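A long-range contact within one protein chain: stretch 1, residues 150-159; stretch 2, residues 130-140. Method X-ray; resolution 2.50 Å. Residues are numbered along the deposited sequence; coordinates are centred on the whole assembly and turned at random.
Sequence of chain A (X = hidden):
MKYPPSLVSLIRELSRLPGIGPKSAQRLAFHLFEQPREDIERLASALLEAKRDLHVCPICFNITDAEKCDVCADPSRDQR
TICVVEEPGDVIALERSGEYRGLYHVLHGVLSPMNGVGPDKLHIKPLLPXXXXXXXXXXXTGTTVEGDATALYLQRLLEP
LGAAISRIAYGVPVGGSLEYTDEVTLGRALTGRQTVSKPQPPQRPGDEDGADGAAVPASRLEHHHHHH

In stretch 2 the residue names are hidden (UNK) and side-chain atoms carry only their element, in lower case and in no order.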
# COMPACT_ATOMS: atom_id res chain seq x y z
N THR A 150 -8.60 16.18 -25.22
CA THR A 150 -9.83 16.98 -25.13
C THR A 150 -9.51 18.45 -25.24
O THR A 150 -10.12 19.18 -26.03
CB THR A 150 -10.57 16.76 -23.79
OG1 THR A 150 -10.60 15.37 -23.47
CG2 THR A 150 -12.00 17.28 -23.89
N ALA A 151 -8.52 18.88 -24.46
CA ALA A 151 -8.08 20.27 -24.42
C ALA A 151 -7.66 20.81 -25.78
O ALA A 151 -8.11 21.88 -26.19
CB ALA A 151 -6.93 20.41 -23.44
N LEU A 152 -6.80 20.07 -26.47
CA LEU A 152 -6.36 20.52 -27.78
C LEU A 152 -7.56 20.60 -28.72
O LEU A 152 -7.63 21.46 -29.58
CB LEU A 152 -5.28 19.60 -28.34
CG LEU A 152 -3.95 19.58 -27.56
CD1 LEU A 152 -2.88 18.92 -28.42
CD2 LEU A 152 -3.51 21.00 -27.19
N TYR A 153 -8.53 19.70 -28.53
CA TYR A 153 -9.71 19.75 -29.37
C TYR A 153 -10.45 21.04 -29.05
O TYR A 153 -10.89 21.76 -29.95
CB TYR A 153 -10.64 18.58 -29.11
CG TYR A 153 -11.94 18.70 -29.87
CD1 TYR A 153 -12.01 18.41 -31.23
CD2 TYR A 153 -13.09 19.18 -29.25
CE1 TYR A 153 -13.18 18.59 -31.95
CE2 TYR A 153 -14.27 19.37 -29.95
CZ TYR A 153 -14.31 19.07 -31.30
OH TYR A 153 -15.48 19.26 -31.99
N LEU A 154 -10.59 21.31 -27.75
CA LEU A 154 -11.30 22.50 -27.29
C LEU A 154 -10.61 23.77 -27.78
O LEU A 154 -11.26 24.72 -28.21
CB LEU A 154 -11.41 22.50 -25.77
CG LEU A 154 -12.33 21.41 -25.20
CD1 LEU A 154 -12.28 21.42 -23.68
CD2 LEU A 154 -13.75 21.63 -25.69
N GLN A 155 -9.28 23.77 -27.72
CA GLN A 155 -8.49 24.90 -28.19
C GLN A 155 -8.86 25.19 -29.65
O GLN A 155 -9.22 26.32 -30.00
CB GLN A 155 -6.99 24.58 -28.08
CG GLN A 155 -6.08 25.68 -28.61
CD GLN A 155 -4.60 25.29 -28.58
OE1 GLN A 155 -3.76 25.98 -29.16
NE2 GLN A 155 -4.29 24.19 -27.90
N ARG A 156 -8.76 24.16 -30.49
CA ARG A 156 -9.09 24.28 -31.91
C ARG A 156 -10.46 24.91 -32.07
O ARG A 156 -10.62 25.93 -32.73
CB ARG A 156 -9.10 22.89 -32.58
CG ARG A 156 -7.75 22.18 -32.67
CD ARG A 156 -6.88 22.73 -33.80
NE ARG A 156 -5.51 22.21 -33.76
CZ ARG A 156 -5.17 20.94 -33.94
NH1 ARG A 156 -6.10 20.02 -34.18
NH2 ARG A 156 -3.89 20.58 -33.88
N LEU A 157 -11.45 24.28 -31.44
CA LEU A 157 -12.83 24.75 -31.52
C LEU A 157 -13.05 26.18 -31.09
O LEU A 157 -13.65 26.96 -31.82
CB LEU A 157 -13.75 23.84 -30.70
CG LEU A 157 -14.74 23.00 -31.51
CD1 LEU A 157 -15.67 22.23 -30.59
CD2 LEU A 157 -15.55 23.92 -32.40
N LEU A 158 -12.57 26.53 -29.91
CA LEU A 158 -12.77 27.88 -29.40
C LEU A 158 -11.99 28.97 -30.14
O LEU A 158 -12.39 30.13 -30.13
CB LEU A 158 -12.43 27.91 -27.91
CG LEU A 158 -13.25 26.95 -27.05
CD1 LEU A 158 -12.85 27.14 -25.61
CD2 LEU A 158 -14.74 27.21 -27.20
N GLU A 159 -10.89 28.58 -30.78
CA GLU A 159 -10.04 29.51 -31.53
C GLU A 159 -10.79 30.58 -32.33
O GLU A 159 -10.58 31.77 -32.11
CB GLU A 159 -9.12 28.72 -32.47
CG GLU A 159 -8.24 29.60 -33.35
CD GLU A 159 -7.31 30.48 -32.54
OE1 GLU A 159 -7.81 31.33 -31.79
OE2 GLU A 159 -6.07 30.31 -32.67
N UNK A 130 -21.17 30.49 -25.02
CA UNK A 130 -20.76 31.22 -23.81
C UNK A 130 -19.45 31.97 -24.00
O UNK A 130 -19.15 32.90 -23.25
c UNK A 130 -21.59 28.79 -20.92
c UNK A 130 -20.59 30.26 -22.62
n UNK A 130 -20.31 27.64 -18.73
n UNK A 130 -21.05 29.54 -19.79
n UNK A 130 -19.98 29.70 -17.75
c UNK A 130 -21.88 29.67 -22.10
c UNK A 130 -20.44 28.96 -18.76
N UNK A 131 -18.68 31.57 -25.00
CA UNK A 131 -17.39 32.20 -25.26
C UNK A 131 -17.45 33.38 -26.21
O UNK A 131 -17.93 33.27 -27.34
c UNK A 131 -16.22 30.01 -24.82
c UNK A 131 -16.37 31.16 -25.81
c UNK A 131 -15.02 31.84 -26.05
N UNK A 132 -16.94 34.52 -25.73
CA UNK A 132 -16.91 35.72 -26.54
C UNK A 132 -15.54 36.36 -26.44
O UNK A 132 -14.60 35.75 -25.92
N UNK A 133 -15.42 37.59 -26.92
CA UNK A 133 -14.14 38.28 -26.87
C UNK A 133 -13.96 39.04 -25.55
O UNK A 133 -14.93 39.39 -24.88
c UNK A 133 -14.09 39.45 -30.59
c UNK A 133 -14.01 39.23 -28.06
o UNK A 133 -14.15 39.01 -31.74
c UNK A 133 -14.04 38.51 -29.40
n UNK A 133 -14.07 40.76 -30.31
N UNK A 134 -12.70 39.28 -25.20
CA UNK A 134 -12.42 39.97 -23.95
C UNK A 134 -12.68 39.00 -22.82
O UNK A 134 -12.95 39.41 -21.68
N UNK A 135 -12.60 37.72 -23.16
CA UNK A 135 -12.82 36.62 -22.23
C UNK A 135 -11.66 35.63 -22.31
O UNK A 135 -10.90 35.62 -23.28
c UNK A 135 -15.34 36.28 -21.77
c UNK A 135 -14.11 35.88 -22.57
s UNK A 135 -16.81 35.49 -22.45
c UNK A 135 -16.66 33.84 -21.79
N UNK A 136 -11.54 34.80 -21.29
CA UNK A 136 -10.48 33.79 -21.27
C UNK A 136 -11.06 32.41 -21.03
O UNK A 136 -11.95 32.23 -20.20
c UNK A 136 -8.47 32.97 -19.91
c UNK A 136 -9.45 34.11 -20.18
o UNK A 136 -7.70 33.92 -17.84
o UNK A 136 -6.20 33.03 -19.18
c UNK A 136 -7.38 33.34 -18.91
N UNK A 137 -10.56 31.43 -21.77
CA UNK A 137 -11.02 30.08 -21.56
C UNK A 137 -9.86 29.26 -21.05
O UNK A 137 -8.92 28.95 -21.78
c UNK A 137 -12.81 30.22 -23.30
c UNK A 137 -11.93 27.99 -22.60
c UNK A 137 -11.57 29.45 -22.85
N UNK A 138 -9.91 28.95 -19.76
CA UNK A 138 -8.86 28.17 -19.13
C UNK A 138 -9.23 26.72 -19.34
O UNK A 138 -10.34 26.30 -18.99
c UNK A 138 -8.48 29.91 -17.37
c UNK A 138 -7.76 27.54 -17.00
c UNK A 138 -8.64 30.34 -15.93
c UNK A 138 -8.79 28.44 -17.63
N UNK A 139 -8.32 25.95 -19.93
CA UNK A 139 -8.58 24.55 -20.16
C UNK A 139 -8.01 23.76 -19.00
O UNK A 139 -6.79 23.63 -18.85
c UNK A 139 -7.82 24.53 -23.93
c UNK A 139 -9.98 24.94 -22.70
c UNK A 139 -7.97 24.11 -21.48
c UNK A 139 -8.46 24.99 -22.63
N UNK A 140 -8.90 23.24 -18.17
CA UNK A 140 -8.49 22.49 -16.99
C UNK A 140 -8.89 21.03 -17.04
O UNK A 140 -9.30 20.46 -16.03
c UNK A 140 -9.05 23.13 -15.75

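Position 130 carries three carbons in a row, then a nitrogen, then a carbon bearing two more nitrogens. That guanidinium makes it Arg130; it stays out of reach of the helix, and its two terminal nitrogens are hydrogen-bonded elsewhere in the structure.

At position 131 one carbon carries two others, three in all, a fork directly at CB. The CA-to-CB bond points toward the helix and one arm lies against the end of Leu158. This is Val131, with CG2 4.0 Å from Leu158 CD2.

Position 132 has no side-chain atom, so it is Gly132. An ideal CB would find nothing of the helix near it, so this contact does not by itself demand the absence.

Position 133 has three carbons, the third carrying one oxygen and one nitrogen: an amide, exposed and far from stretch 1. The chain length gives Gln133.

Position 134 is again bare, Gly134, and here the backbone offers a reason: phi is 74°, a value that glycine tolerates best.

Position 135 shows two carbons, a sulfur and a last carbon, unbranched, which can only be Met135. It does not touch the helix; instead its SD accepts a weak hydrogen bond from Gly132 N at 3.4 Å, tying the loop to itself.

Position 136 has three carbons, the third bearing two oxygens, a carboxylate one methylene longer than aspartate: Glu136. It opens the strand out of reach of stretch 1, with OE2 satisfied elsewhere in the structure.

Position 137 repeats the three-carbon fork at CB, and its CA-to-CB bond points toward the helix. One arm presses tightly on the end of Leu158. This is Val137, its CG1 3.3 Å from Leu158 CD1.

Position 138 has four carbons, forked at the first, with one arm two carbons long. That is Ile138, buried, its side chain out of reach of stretch 1, as expected where strand residues alternate.

Position 139 also has four carbons, but forked at the second, so the branch sits one bond farther out, and its ends lie against the helix. This is Leu139. Its CD1 lies 3.5 Å from Ala151 O and 4.2 Å from Ala151 CB, and its CD2 is 4.2 Å from Leu154 CB; CD1 also packs 4.2 Å from Gln155 CB.

Position 140 has a single carbon, Ala140, and its CB points away from the helix.

The contact is apolar packing without a single hydrogen bond across it. Helix and strand run nearly antiparallel, at 165°, with their axes 9.6 Å apart at closest approach. The helix supplies Ala151, Leu154 and Leu158, at spacings of three and four that keep them on one face; the strand supplies Val137 and Leu139, two apart, and Val131 adds a contact from the preceding loop. Small Ala151 sits where the backbones come closest, its CA 6.1 Å from that of Leu139, while Leu158 spans a wider gap to both valines. In this contact, the two periodicities match, and the small side chain sits where the CA atoms are nearest.

Stretch 2, residues 130-140: RVGQGMEVILA
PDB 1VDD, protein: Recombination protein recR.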